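Local coordinates for protein alpha-11 giardin (Giardia intestinalis, PDB 2II2) that binds calcium as a member of the annexin family, probably associates with acidic phospholipids in a calcium-dependent way and may take part in parasite attachment, at residues V100-T105 against H143-E148; R180-S185 against C223-Y228; K85-N90 against R95-V100; A79-I84 against A113-E118. All blocks are in the same frame, centred on the assembly; numbering follows the deposited sequence.

Contact 1. Residues V100-T105 against H143-E148; sequences VVLIAT and HLAIRE
Ala-145 is the bump of this contact, a single methyl pushed into the notch between Val-101 and Leu-102 where helix 94-102 meets helix 137-147 in the all-helical annexin fold. Its CB touches Val-101 CG2 at 3.8 Å on one wall and Leu-102 CD2 at 3.7 Å on the other. The small side chain lets the two backbones come close, with the CA atoms of Leu-102 and Ala-145 only 6.2 Å apart. Beside this notch, Val-101 CG1 lies against Ile-146 CG2 at 4.0 Å, the two branched chains crossing at a slant. The valine thus splits its two methyls between neighbouring residues: with chi1 at -54°, CG1 stands opposite the carbonyl carbon and meets Ile-146, while CG2, between N and the carbonyl carbon, meets Ala-145. The leucine reaches the alanine with the end of its chain, and also packs on Ile-183 of helix 175-184 and Ile-224 of helix 216-230. Ile-146 extends the apolar surface to Leu-125 and Phe-128 of helix 124-131. No direct hydrogen bond joins the segments; a water donates a 2.6 Å bond to Val-101 O and a weak one to Ala-145 O.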
loop_
_atom_site.group_PDB
_atom_site.type_symbol
_atom_site.label_atom_id
_atom_site.label_comp_id
_atom_site.label_asym_id
_atom_site.label_seq_id
_atom_site.Cartn_x
_atom_site.Cartn_y
_atom_site.Cartn_z
ATOM N N VAL A 100 2.919 -1.456 -3.416
ATOM C CA VAL A 100 3.588 -0.506 -4.269
ATOM C C VAL A 100 3.222 -0.614 -5.739
ATOM O O VAL A 100 2.983 0.414 -6.359
ATOM C CB VAL A 100 5.115 -0.574 -4.098
ATOM C CG1 VAL A 100 5.836 0.230 -5.179
ATOM C CG2 VAL A 100 5.489 -0.078 -2.711
ATOM N N VAL A 101 3.242 -1.829 -6.299
ATOM C CA VAL A 101 3.082 -1.967 -7.739
ATOM C C VAL A 101 1.651 -2.179 -8.184
ATOM O O VAL A 101 1.341 -1.902 -9.351
ATOM C CB VAL A 101 4.013 -3.062 -8.369
ATOM C CG1 VAL A 101 5.490 -2.786 -7.974
ATOM C CG2 VAL A 101 3.600 -4.483 -8.014
ATOM N N LEU A 102 0.787 -2.675 -7.299
ATOM C CA LEU A 102 -0.607 -2.888 -7.670
ATOM C C LEU A 102 -1.444 -1.622 -7.511
ATOM O O LEU A 102 -2.398 -1.417 -8.248
ATOM C CB LEU A 102 -1.220 -4.047 -6.876
ATOM C CG LEU A 102 -0.546 -5.425 -7.046
ATOM C CD1 LEU A 102 -1.312 -6.446 -6.289
ATOM C CD2 LEU A 102 -0.434 -5.848 -8.512
ATOM N N ILE A 103 -1.098 -0.779 -6.559
ATOM C CA ILE A 103 -1.863 0.431 -6.315
ATOM C C ILE A 103 -1.122 1.598 -6.953
ATOM O O ILE A 103 -0.476 2.415 -6.279
ATOM C CB ILE A 103 -2.148 0.640 -4.810
ATOM C CG1 ILE A 103 -2.739 -0.658 -4.215
ATOM C CG2 ILE A 103 -3.122 1.783 -4.624
ATOM C CD1 ILE A 103 -3.030 -0.550 -2.743
ATOM N N ALA A 104 -1.209 1.644 -8.283
ATOM C CA ALA A 104 -0.344 2.535 -9.055
ATOM C C ALA A 104 -0.905 2.740 -10.435
ATOM O O ALA A 104 -1.257 1.770 -11.114
ATOM C CB ALA A 104 1.062 1.962 -9.162
ATOM N N THR A 105 -0.999 4.003 -10.832
ATOM C CA THR A 105 -1.351 4.350 -12.195
ATOM C C THR A 105 -0.174 4.025 -13.130
ATOM O O THR A 105 0.951 3.831 -12.667
ATOM C CB THR A 105 -1.612 5.851 -12.318
ATOM O OG1 THR A 105 -0.402 6.539 -11.996
ATOM C CG2 THR A 105 -2.730 6.323 -11.385
ATOM N N HIS A 143 5.394 -9.236 -11.508
ATOM C CA HIS A 143 5.933 -9.066 -12.853
ATOM C C HIS A 143 4.923 -8.417 -13.802
ATOM O O HIS A 143 5.243 -7.493 -14.560
ATOM C CB HIS A 143 6.344 -10.417 -13.442
ATOM C CG HIS A 143 7.599 -10.984 -12.859
ATOM N ND1 HIS A 143 8.766 -11.080 -13.587
ATOM C CD2 HIS A 143 7.861 -11.523 -11.642
ATOM C CE1 HIS A 143 9.690 -11.668 -12.840
ATOM N NE2 HIS A 143 9.168 -11.951 -11.658
ATOM N N LEU A 144 3.703 -8.946 -13.818
ATOM C CA LEU A 144 2.731 -8.459 -14.796
ATOM C C LEU A 144 2.264 -7.040 -14.486
ATOM O O LEU A 144 1.986 -6.266 -15.401
ATOM C CB LEU A 144 1.544 -9.413 -14.997
ATOM C CG LEU A 144 1.917 -10.801 -15.533
ATOM C CD1 LEU A 144 0.656 -11.640 -15.753
ATOM C CD2 LEU A 144 2.778 -10.754 -16.788
ATOM N N ALA A 145 2.223 -6.672 -13.207
ATOM C CA ALA A 145 1.859 -5.307 -12.840
ATOM C C ALA A 145 2.752 -4.278 -13.524
ATOM O O ALA A 145 2.289 -3.211 -13.929
ATOM C CB ALA A 145 1.933 -5.109 -11.317
ATOM N N ILE A 146 4.038 -4.579 -13.624
ATOM C CA ILE A 146 4.950 -3.619 -14.209
ATOM C C ILE A 146 5.143 -3.793 -15.724
ATOM O O ILE A 146 5.567 -2.864 -16.392
ATOM C CB ILE A 146 6.268 -3.470 -13.394
ATOM C CG1 ILE A 146 7.109 -4.741 -13.453
ATOM C CG2 ILE A 146 5.974 -2.986 -11.920
ATOM C CD1 ILE A 146 8.554 -4.531 -12.911
ATOM N N ARG A 147 4.792 -4.959 -16.272
ATOM C CA ARG A 147 4.969 -5.242 -17.702
ATOM C C ARG A 147 3.756 -4.923 -18.553
ATOM O O ARG A 147 3.919 -4.525 -19.704
ATOM C CB ARG A 147 5.325 -6.710 -17.899
ATOM C CG ARG A 147 6.763 -7.066 -17.574
ATOM C CD ARG A 147 6.980 -8.570 -17.510
ATOM N NE ARG A 147 6.232 -9.336 -18.511
ATOM C CZ ARG A 147 5.946 -10.636 -18.408
ATOM N NH1 ARG A 147 6.340 -11.345 -17.344
ATOM N NH2 ARG A 147 5.254 -11.239 -19.368
ATOM N N GLU A 148 2.554 -5.136 -18.018
ATOM C CA GLU A 148 1.363 -5.181 -18.858
ATOM C C GLU A 148 0.490 -3.954 -18.726
ATOM O O GLU A 148 0.339 -3.395 -17.635
ATOM C CB GLU A 148 0.528 -6.413 -18.501
ATOM C CG GLU A 148 1.209 -7.738 -18.799
ATOM C CD GLU A 148 1.192 -8.062 -20.276
ATOM O OE1 GLU A 148 0.397 -7.436 -21.007
ATOM O OE2 GLU A 148 1.959 -8.951 -20.697
HETATM O O HOH W 1 2.803 -0.969 -11.332
#

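Contact 2. Residues R180-S185 against C223-Y228; sequences RLIITS and CIAHYY
His-226 presents its backbone to Ile-182 and turns its imidazole away from that neighbour, into a cluster of rings beside this helix-helix contact of the annexin fold. Its CD2 stands 3.6 Å above the plane of the Tyr-227 ring, over the centre of one face. The imidazole also meets the Tyr-190 ring with the planes steeply inclined, and His-226 ND1 is hydrogen-bonded to Tyr-190 OH, which helps to set how the imidazole is turned. Tyr-227 in turn meets the ring of Tyr-238.

The contact itself is aliphatic. Helices 175-184 and 216-230 run in broadly the same direction, their local axes inclined by 38° and 9.1 Å apart at closest approach. Ile-182 lays its CG2 branch on the turn of the opposing helix, 3.7 Å from both Ala-225 C and His-226 N, and thus covers backbone as much as side chain. The same methyl lies 3.8 Å from Ala-225 CB. Ile-183 adds a looser touch through the tip of its chain: with chi2 folded to -72°, CD1 comes within 4.1 Å of Ala-225 CB. The single methyl of Ala-225 is therefore shared by two isoleucines. Near the end of helix 175-184, Arg-180 O accepts from Thr-184 N and Thr-184 OG1 on opposite faces of its carbonyl plane, while Ser-185 OG donates to Leu-181 O at 2.6 Å.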
loop_
_atom_site.group_PDB
_atom_site.type_symbol
_atom_site.label_atom_id
_atom_site.label_comp_id
_atom_site.label_asym_id
_atom_site.label_seq_id
_atom_site.Cartn_x
_atom_site.Cartn_y
_atom_site.Cartn_z
ATOM N N ARG A 180 -3.252 -12.224 -15.302
ATOM C CA ARG A 180 -3.254 -11.478 -16.549
ATOM C C ARG A 180 -4.615 -10.864 -16.792
ATOM O O ARG A 180 -4.697 -9.685 -17.171
ATOM C CB ARG A 180 -2.871 -12.389 -17.698
ATOM C CG ARG A 180 -2.801 -11.718 -19.020
ATOM C CD ARG A 180 -2.246 -12.694 -20.045
ATOM N NE ARG A 180 -0.951 -13.251 -19.645
ATOM C CZ ARG A 180 0.220 -12.638 -19.822
ATOM N NH1 ARG A 180 0.292 -11.429 -20.374
ATOM N NH2 ARG A 180 1.333 -13.230 -19.430
ATOM N N LEU A 181 -5.676 -11.662 -16.584
ATOM C CA LEU A 181 -7.031 -11.125 -16.791
ATOM C C LEU A 181 -7.281 -9.872 -15.967
ATOM O O LEU A 181 -7.702 -8.826 -16.503
ATOM C CB LEU A 181 -8.071 -12.196 -16.515
ATOM C CG LEU A 181 -9.540 -11.904 -16.858
ATOM C CD1 LEU A 181 -10.278 -13.214 -16.994
ATOM C CD2 LEU A 181 -10.227 -11.034 -15.804
ATOM N N ILE A 182 -6.976 -9.972 -14.678
ATOM C CA ILE A 182 -7.255 -8.847 -13.786
ATOM C C ILE A 182 -6.375 -7.634 -14.111
ATOM O O ILE A 182 -6.869 -6.515 -14.263
ATOM C CB ILE A 182 -7.068 -9.267 -12.327
ATOM C CG1 ILE A 182 -8.103 -10.319 -11.925
ATOM C CG2 ILE A 182 -7.212 -8.081 -11.405
ATOM C CD1 ILE A 182 -7.824 -10.998 -10.605
ATOM N N ILE A 183 -5.067 -7.872 -14.232
ATOM C CA ILE A 183 -4.115 -6.779 -14.437
ATOM C C ILE A 183 -4.283 -6.025 -15.758
ATOM O O ILE A 183 -3.957 -4.827 -15.826
ATOM C CB ILE A 183 -2.627 -7.281 -14.304
ATOM C CG1 ILE A 183 -2.297 -7.712 -12.880
ATOM C CG2 ILE A 183 -1.622 -6.286 -14.932
ATOM C CD1 ILE A 183 -2.166 -6.585 -11.926
ATOM N N THR A 184 -4.785 -6.707 -16.786
ATOM C CA THR A 184 -4.932 -6.074 -18.091
ATOM C C THR A 184 -6.339 -5.569 -18.365
ATOM O O THR A 184 -6.591 -5.053 -19.452
ATOM C CB THR A 184 -4.525 -7.019 -19.256
ATOM O OG1 THR A 184 -5.411 -8.143 -19.303
ATOM C CG2 THR A 184 -3.085 -7.509 -19.131
ATOM N N SER A 185 -7.257 -5.682 -17.413
ATOM C CA SER A 185 -8.625 -5.215 -17.643
ATOM C C SER A 185 -8.701 -3.725 -17.533
ATOM O O SER A 185 -8.158 -3.142 -16.598
ATOM C CB SER A 185 -9.599 -5.798 -16.610
ATOM O OG SER A 185 -9.744 -7.205 -16.703
ATOM N N CYS A 223 -6.754 -9.907 -4.367
ATOM C CA CYS A 223 -7.858 -9.024 -3.992
ATOM C C CYS A 223 -7.507 -7.548 -4.197
ATOM O O CYS A 223 -8.372 -6.754 -4.533
ATOM C CB CYS A 223 -8.281 -9.257 -2.547
ATOM S SG CYS A 223 -9.191 -10.778 -2.271
ATOM N N ILE A 224 -6.257 -7.169 -3.944
ATOM C CA ILE A 224 -5.847 -5.793 -4.156
ATOM C C ILE A 224 -5.965 -5.428 -5.648
ATOM O O ILE A 224 -6.473 -4.347 -6.028
ATOM C CB ILE A 224 -4.436 -5.527 -3.604
ATOM C CG1 ILE A 224 -4.480 -5.498 -2.079
ATOM C CG2 ILE A 224 -3.865 -4.229 -4.150
ATOM C CD1 ILE A 224 -3.122 -5.516 -1.409
ATOM N N ALA A 225 -5.445 -6.308 -6.503
ATOM C CA ALA A 225 -5.509 -6.040 -7.945
ATOM C C ALA A 225 -6.953 -5.961 -8.444
ATOM O O ALA A 225 -7.321 -5.071 -9.232
ATOM C CB ALA A 225 -4.721 -7.058 -8.718
ATOM N N HIS A 226 -7.774 -6.888 -7.980
ATOM C CA HIS A 226 -9.218 -6.893 -8.249
ATOM C C HIS A 226 -9.859 -5.578 -7.826
ATOM O O HIS A 226 -10.524 -4.912 -8.610
ATOM C CB HIS A 226 -9.814 -8.085 -7.475
ATOM C CG HIS A 226 -11.279 -7.972 -7.207
ATOM N ND1 HIS A 226 -12.233 -8.072 -8.195
ATOM C CD2 HIS A 226 -11.934 -7.728 -6.051
ATOM C CE1 HIS A 226 -13.422 -7.899 -7.644
ATOM N NE2 HIS A 226 -13.268 -7.701 -6.349
ATOM N N TYR A 227 -9.669 -5.202 -6.567
ATOM C CA TYR A 227 -10.318 -3.995 -6.069
ATOM C C TYR A 227 -9.803 -2.734 -6.741
ATOM O O TYR A 227 -10.565 -1.797 -6.895
ATOM C CB TYR A 227 -10.242 -3.911 -4.543
ATOM C CG TYR A 227 -11.300 -4.745 -3.852
ATOM C CD1 TYR A 227 -10.970 -5.683 -2.891
ATOM C CD2 TYR A 227 -12.653 -4.573 -4.161
ATOM C CE1 TYR A 227 -11.967 -6.443 -2.240
ATOM C CE2 TYR A 227 -13.642 -5.322 -3.517
ATOM C CZ TYR A 227 -13.297 -6.251 -2.561
ATOM O OH TYR A 227 -14.296 -6.939 -1.920
ATOM N N TYR A 228 -8.522 -2.702 -7.113
ATOM C CA TYR A 228 -7.945 -1.538 -7.772
ATOM C C TYR A 228 -8.721 -1.211 -9.041
ATOM O O TYR A 228 -8.960 -0.052 -9.352
ATOM C CB TYR A 228 -6.455 -1.772 -8.085
ATOM C CG TYR A 228 -5.833 -0.507 -8.642
ATOM C CD1 TYR A 228 -5.317 0.465 -7.778
ATOM C CD2 TYR A 228 -5.769 -0.281 -9.997
ATOM C CE1 TYR A 228 -4.773 1.653 -8.266
ATOM C CE2 TYR A 228 -5.231 0.914 -10.495
ATOM C CZ TYR A 228 -4.730 1.877 -9.625
ATOM O OH TYR A 228 -4.205 3.059 -10.102
#

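Contact 3. Residues K85-N90 against R95-V100; sequences KKAMKN and RAIHDV
Ala-96 and Ile-97, which face Ala-87 and Met-88 across the contact, lie within the helical turn closed by the hydrogen bond from Asp-99 N to Arg-95 O, 3.0 Å long. Arg-95 O also receives a weak bond from Arg-220 NH1. Between the segments themselves there is no hydrogen bond, and the contact is made by apolar groups alone. Ala-87 CB is at its middle, 3.8 Å from Ala-96 CB and 3.7 Å from Ile-97 CG1, so one methyl rests on another and against the root of a longer chain. With two alanines facing each other, their CA atoms approach to 6.1 Å. Farther along, Met-88 CG meets Ile-97 CD1 at 3.8 Å, the two chains crossing at nearly a right angle. It is the extended CG1 arm of the isoleucine, chi2 163°, that carries CD1 to the methionine. The closest approach is made by the methylene CG rather than by the sulfur.

The two helices form an antiparallel helix-loop-helix hairpin, their local axes at 150°, and the short link between them is tied back by backbone bonding between Ala-87 and Asp-93. Met-88 and Ile-97 both lean on Phe-128 of helix 124-131. On another side of helix 94-102, Asp-99 makes salt bridges to Arg-220 of helix 216-230 and Arg-258 of helix 249-263.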
loop_
_atom_site.group_PDB
_atom_site.type_symbol
_atom_site.label_atom_id
_atom_site.label_comp_id
_atom_site.label_asym_id
_atom_site.label_seq_id
_atom_site.Cartn_x
_atom_site.Cartn_y
_atom_site.Cartn_z
ATOM N N LYS A 85 12.838 -1.808 -1.881
ATOM C CA LYS A 85 14.160 -2.281 -1.450
ATOM C C LYS A 85 14.098 -3.075 -0.133
ATOM O O LYS A 85 14.703 -4.138 -0.026
ATOM C CB LYS A 85 15.165 -1.129 -1.378
ATOM C CG LYS A 85 15.662 -0.651 -2.750
ATOM C CD LYS A 85 16.283 -1.782 -3.586
ATOM C CE LYS A 85 17.681 -2.144 -3.096
ATOM N NZ LYS A 85 18.400 -3.020 -4.073
ATOM N N LYS A 86 13.365 -2.570 0.858
ATOM C CA LYS A 86 13.238 -3.271 2.122
ATOM C C LYS A 86 12.544 -4.617 1.927
ATOM O O LYS A 86 12.923 -5.634 2.533
ATOM C CB LYS A 86 12.467 -2.422 3.132
ATOM C CG LYS A 86 12.310 -3.092 4.458
ATOM C CD LYS A 86 11.429 -2.309 5.413
ATOM C CE LYS A 86 11.424 -3.015 6.772
ATOM N NZ LYS A 86 10.413 -2.496 7.719
ATOM N N ALA A 87 11.517 -4.610 1.091
ATOM C CA ALA A 87 10.742 -5.814 0.864
ATOM C C ALA A 87 11.562 -6.927 0.233
ATOM O O ALA A 87 11.250 -8.096 0.415
ATOM C CB ALA A 87 9.559 -5.489 -0.035
ATOM N N MET A 88 12.570 -6.567 -0.554
ATOM C CA MET A 88 13.325 -7.570 -1.316
ATOM C C MET A 88 14.680 -7.905 -0.707
ATOM O O MET A 88 15.377 -8.788 -1.191
ATOM C CB MET A 88 13.487 -7.111 -2.758
ATOM C CG MET A 88 12.144 -7.037 -3.458
ATOM S SD MET A 88 12.192 -6.636 -5.196
ATOM C CE MET A 88 12.995 -8.086 -5.839
ATOM N N LYS A 89 15.053 -7.199 0.344
ATOM C CA LYS A 89 16.378 -7.359 0.939
ATOM C C LYS A 89 16.629 -8.790 1.422
ATOM O O LYS A 89 17.716 -9.361 1.192
ATOM C CB LYS A 89 16.573 -6.370 2.079
ATOM C CG LYS A 89 17.982 -6.432 2.665
ATOM C CD LYS A 89 18.154 -5.506 3.863
ATOM C CE LYS A 89 19.592 -5.552 4.379
ATOM N NZ LYS A 89 20.563 -5.044 3.373
ATOM N N ASN A 90 15.653 -9.366 2.119
ATOM C CA ASN A 90 15.750 -10.742 2.601
ATOM C C ASN A 90 14.624 -11.547 1.937
ATOM O O ASN A 90 14.458 -11.445 0.729
ATOM C CB ASN A 90 15.767 -10.742 4.140
ATOM C CG ASN A 90 16.944 -9.933 4.711
ATOM O OD1 ASN A 90 18.100 -10.291 4.510
ATOM N ND2 ASN A 90 16.642 -8.828 5.383
ATOM N N ARG A 95 3.568 -8.701 0.364
ATOM C CA ARG A 95 2.527 -7.741 0.743
ATOM C C ARG A 95 2.993 -6.313 0.402
ATOM O O ARG A 95 2.235 -5.518 -0.145
ATOM C CB ARG A 95 2.182 -7.835 2.223
ATOM C CG ARG A 95 1.506 -9.119 2.621
ATOM C CD ARG A 95 1.042 -9.033 4.063
ATOM N NE ARG A 95 0.221 -10.174 4.437
ATOM C CZ ARG A 95 0.693 -11.378 4.761
ATOM N NH1 ARG A 95 2.001 -11.609 4.800
ATOM N NH2 ARG A 95 -0.146 -12.365 5.074
ATOM N N ALA A 96 4.251 -6.023 0.741
ATOM C CA ALA A 96 4.806 -4.687 0.538
ATOM C C ALA A 96 5.027 -4.398 -0.955
ATOM O O ALA A 96 4.741 -3.296 -1.446
ATOM C CB ALA A 96 6.104 -4.511 1.303
ATOM N N ILE A 97 5.555 -5.381 -1.699
ATOM C CA ILE A 97 5.743 -5.171 -3.142
ATOM C C ILE A 97 4.396 -4.928 -3.824
ATOM O O ILE A 97 4.256 -4.018 -4.646
ATOM C CB ILE A 97 6.479 -6.376 -3.803
ATOM C CG1 ILE A 97 7.844 -6.620 -3.131
ATOM C CG2 ILE A 97 6.643 -6.105 -5.286
ATOM C CD1 ILE A 97 8.442 -7.997 -3.432
ATOM N N HIS A 98 3.406 -5.733 -3.470
ATOM C CA HIS A 98 2.083 -5.595 -4.037
ATOM C C HIS A 98 1.489 -4.226 -3.771
ATOM O O HIS A 98 0.910 -3.592 -4.659
ATOM C CB HIS A 98 1.148 -6.668 -3.480
ATOM C CG HIS A 98 1.417 -8.030 -4.014
ATOM N ND1 HIS A 98 0.884 -9.153 -3.428
ATOM C CD2 HIS A 98 2.170 -8.458 -5.054
ATOM C CE1 HIS A 98 1.301 -10.218 -4.089
ATOM N NE2 HIS A 98 2.061 -9.821 -5.098
ATOM N N ASP A 99 1.606 -3.760 -2.530
ATOM C CA ASP A 99 1.064 -2.432 -2.200
ATOM C C ASP A 99 1.620 -1.379 -3.174
ATOM O O ASP A 99 0.909 -0.494 -3.690
ATOM C CB ASP A 99 1.419 -2.020 -0.761
ATOM C CG ASP A 99 0.693 -2.829 0.295
ATOM O OD1 ASP A 99 -0.243 -3.566 -0.047
ATOM O OD2 ASP A 99 1.046 -2.747 1.497
ATOM N N VAL A 100 2.919 -1.456 -3.416
ATOM C CA VAL A 100 3.588 -0.506 -4.269
ATOM C C VAL A 100 3.222 -0.614 -5.739
ATOM O O VAL A 100 2.983 0.414 -6.359
ATOM C CB VAL A 100 5.115 -0.574 -4.098
ATOM C CG1 VAL A 100 5.836 0.230 -5.179
ATOM C CG2 VAL A 100 5.489 -0.078 -2.711
#

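Contact 4. Residues A79-I84 against A113-E118; sequences ARVNVI and AQAYKE
Two helices of the annexin bundle, 76-89 and 106-120, cross here where Val-81 and Ile-84 meet Ala-115 and Tyr-116; helix 94-102 lies between them in sequence. Their local axes are inclined by 62° and come within 9.5 Å of each other. Val-81 sits at the crossing, its CA 5.7 Å from that of Tyr-116. Its CG2 methyl does double duty, lying 3.8 Å from Ala-115 CB and equally far from Tyr-116 N, so that it rests on the backbone of the opposing turn as well as on a side chain. The other methyl, CG1, is directed to the aromatic ring and has a looser approach to Tyr-116 CD1.

Tyr-116 supplies the large apolar surface of its segment. Its CG stands opposite the backbone N, chi1 -176°, and this swings the ring off the helix and alongside helix 76-89 in the direction of Ile-84. There the isoleucine and the ring cross at about a right angle. The isoleucine's short branch makes the touch, whereas its CG1 arm is bent away from the ring to pack on helix 94-102, against Ile-97 and Val-100. Ile-84 thus touches both helix 106-120 and helix 94-102.

Leu-112, on the same helix as Tyr-116, further covers Val-81. The phenol reaches past the contact, Tyr-116 OH being hydrogen-bonded to Asp-127 OD2, which holds the far end of the ring while Ile-84 CG2 packs 3.8 Å from its CE1.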
loop_
_atom_site.group_PDB
_atom_site.type_symbol
_atom_site.label_atom_id
_atom_site.label_comp_id
_atom_site.label_asym_id
_atom_site.label_seq_id
_atom_site.Cartn_x
_atom_site.Cartn_y
_atom_site.Cartn_z
ATOM N N ALA A 79 9.392 7.104 -1.208
ATOM C CA ALA A 79 8.852 6.165 -0.231
ATOM C C ALA A 79 8.636 4.792 -0.875
ATOM O O ALA A 79 8.993 3.759 -0.300
ATOM C CB ALA A 79 7.548 6.699 0.349
ATOM N N ARG A 80 8.041 4.772 -2.063
ATOM C CA ARG A 80 7.816 3.509 -2.771
ATOM C C ARG A 80 9.125 2.792 -3.069
ATOM O O ARG A 80 9.207 1.562 -2.895
ATOM C CB ARG A 80 7.062 3.759 -4.070
ATOM C CG ARG A 80 5.599 4.173 -3.884
ATOM C CD ARG A 80 4.923 4.248 -5.225
ATOM N NE ARG A 80 3.695 5.039 -5.145
ATOM C CZ ARG A 80 2.464 4.585 -5.385
ATOM N NH1 ARG A 80 2.227 3.322 -5.735
ATOM N NH2 ARG A 80 1.450 5.424 -5.271
ATOM N N VAL A 81 10.140 3.527 -3.537
ATOM C CA VAL A 81 11.438 2.899 -3.790
ATOM C C VAL A 81 11.977 2.258 -2.502
ATOM O O VAL A 81 12.431 1.099 -2.505
ATOM C CB VAL A 81 12.441 3.930 -4.346
ATOM C CG1 VAL A 81 13.871 3.366 -4.349
ATOM C CG2 VAL A 81 12.039 4.378 -5.744
ATOM N N ASN A 82 11.904 2.995 -1.401
ATOM C CA ASN A 82 12.402 2.464 -0.125
ATOM C C ASN A 82 11.654 1.205 0.306
ATOM O O ASN A 82 12.256 0.241 0.771
ATOM C CB ASN A 82 12.411 3.546 0.960
ATOM C CG ASN A 82 13.349 4.680 0.605
ATOM O OD1 ASN A 82 14.243 4.518 -0.226
ATOM N ND2 ASN A 82 13.127 5.829 1.195
ATOM N N VAL A 83 10.347 1.196 0.124
ATOM C CA VAL A 83 9.527 0.044 0.483
ATOM C C VAL A 83 9.936 -1.176 -0.355
ATOM O O VAL A 83 10.062 -2.277 0.183
ATOM C CB VAL A 83 8.024 0.369 0.287
ATOM C CG1 VAL A 83 7.181 -0.912 0.346
ATOM C CG2 VAL A 83 7.552 1.375 1.343
ATOM N N ILE A 84 10.114 -1.017 -1.673
ATOM C CA ILE A 84 10.525 -2.164 -2.514
ATOM C C ILE A 84 11.870 -2.700 -2.077
ATOM O O ILE A 84 12.047 -3.910 -1.931
ATOM C CB ILE A 84 10.605 -1.820 -4.027
ATOM C CG1 ILE A 84 9.221 -1.467 -4.562
ATOM C CG2 ILE A 84 11.207 -2.986 -4.836
ATOM C CD1 ILE A 84 8.229 -2.598 -4.506
ATOM N N ALA A 113 9.740 3.249 -11.700
ATOM C CA ALA A 113 10.806 2.575 -12.459
ATOM C C ALA A 113 12.016 3.492 -12.613
ATOM O O ALA A 113 13.160 3.072 -12.412
ATOM C CB ALA A 113 10.287 2.138 -13.835
ATOM N N GLN A 114 11.748 4.745 -12.935
ATOM C CA GLN A 114 12.817 5.708 -13.154
ATOM C C GLN A 114 13.576 5.988 -11.878
ATOM O O GLN A 114 14.808 5.998 -11.872
ATOM C CB GLN A 114 12.256 6.998 -13.741
ATOM C CG GLN A 114 11.758 6.819 -15.164
ATOM C CD GLN A 114 10.968 8.015 -15.679
ATOM O OE1 GLN A 114 10.353 8.764 -14.915
ATOM N NE2 GLN A 114 10.954 8.177 -16.993
ATOM N N ALA A 115 12.849 6.213 -10.787
ATOM C CA ALA A 115 13.465 6.498 -9.502
ATOM C C ALA A 115 14.235 5.311 -8.971
ATOM O O ALA A 115 15.294 5.479 -8.339
ATOM C CB ALA A 115 12.431 6.925 -8.490
ATOM N N TYR A 116 13.685 4.115 -9.179
ATOM C CA TYR A 116 14.328 2.909 -8.713
ATOM C C TYR A 116 15.660 2.684 -9.436
ATOM O O TYR A 116 16.649 2.314 -8.800
ATOM C CB TYR A 116 13.390 1.719 -8.882
ATOM C CG TYR A 116 13.924 0.434 -8.338
ATOM C CD1 TYR A 116 13.609 0.012 -7.035
ATOM C CD2 TYR A 116 14.735 -0.379 -9.127
ATOM C CE1 TYR A 116 14.108 -1.187 -6.535
ATOM C CE2 TYR A 116 15.233 -1.566 -8.637
ATOM C CZ TYR A 116 14.913 -1.980 -7.351
ATOM O OH TYR A 116 15.374 -3.178 -6.857
ATOM N N LYS A 117 15.659 2.884 -10.752
ATOM C CA LYS A 117 16.880 2.779 -11.564
ATOM C C LYS A 117 17.910 3.834 -11.144
ATOM O O LYS A 117 19.084 3.524 -11.021
ATOM C CB LYS A 117 16.538 2.920 -13.059
ATOM C CG LYS A 117 17.727 2.944 -14.037
ATOM C CD LYS A 117 18.644 1.754 -13.902
ATOM C CE LYS A 117 19.647 1.711 -15.066
ATOM N NZ LYS A 117 19.106 1.067 -16.296
ATOM N N GLU A 118 17.460 5.064 -10.913
ATOM C CA GLU A 118 18.374 6.133 -10.490
ATOM C C GLU A 118 18.980 5.803 -9.125
ATOM O O GLU A 118 20.168 6.038 -8.895
ATOM C CB GLU A 118 17.658 7.487 -10.469
ATOM C CG GLU A 118 18.511 8.675 -10.000
ATOM C CD GLU A 118 19.665 9.013 -10.942
ATOM O OE1 GLU A 118 19.535 8.797 -12.171
ATOM O OE2 GLU A 118 20.707 9.510 -10.447
#

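From the N terminus, helix 76-89 opens contact 4 and then contact 3. Contact 3 closes first, as a hairpin with helix 94-102, and is nested inside the loop closed by contact 4. The end of helix 94-102 opens contact 1 before helix 106-120 closes contact 4, so contacts 1 and 4 cross; Val-100 belongs to both contact 1 and contact 3. Helix 137-147 then closes contact 1. Contact 2 follows in series, joining helices 175-184 and 216-230. Arg-80 NH1 probably bonds to Ile-103 O, tying contact 4 to contact 1, and the salt bridge from Glu-148 to Arg-180 carries the connection on to contact 2.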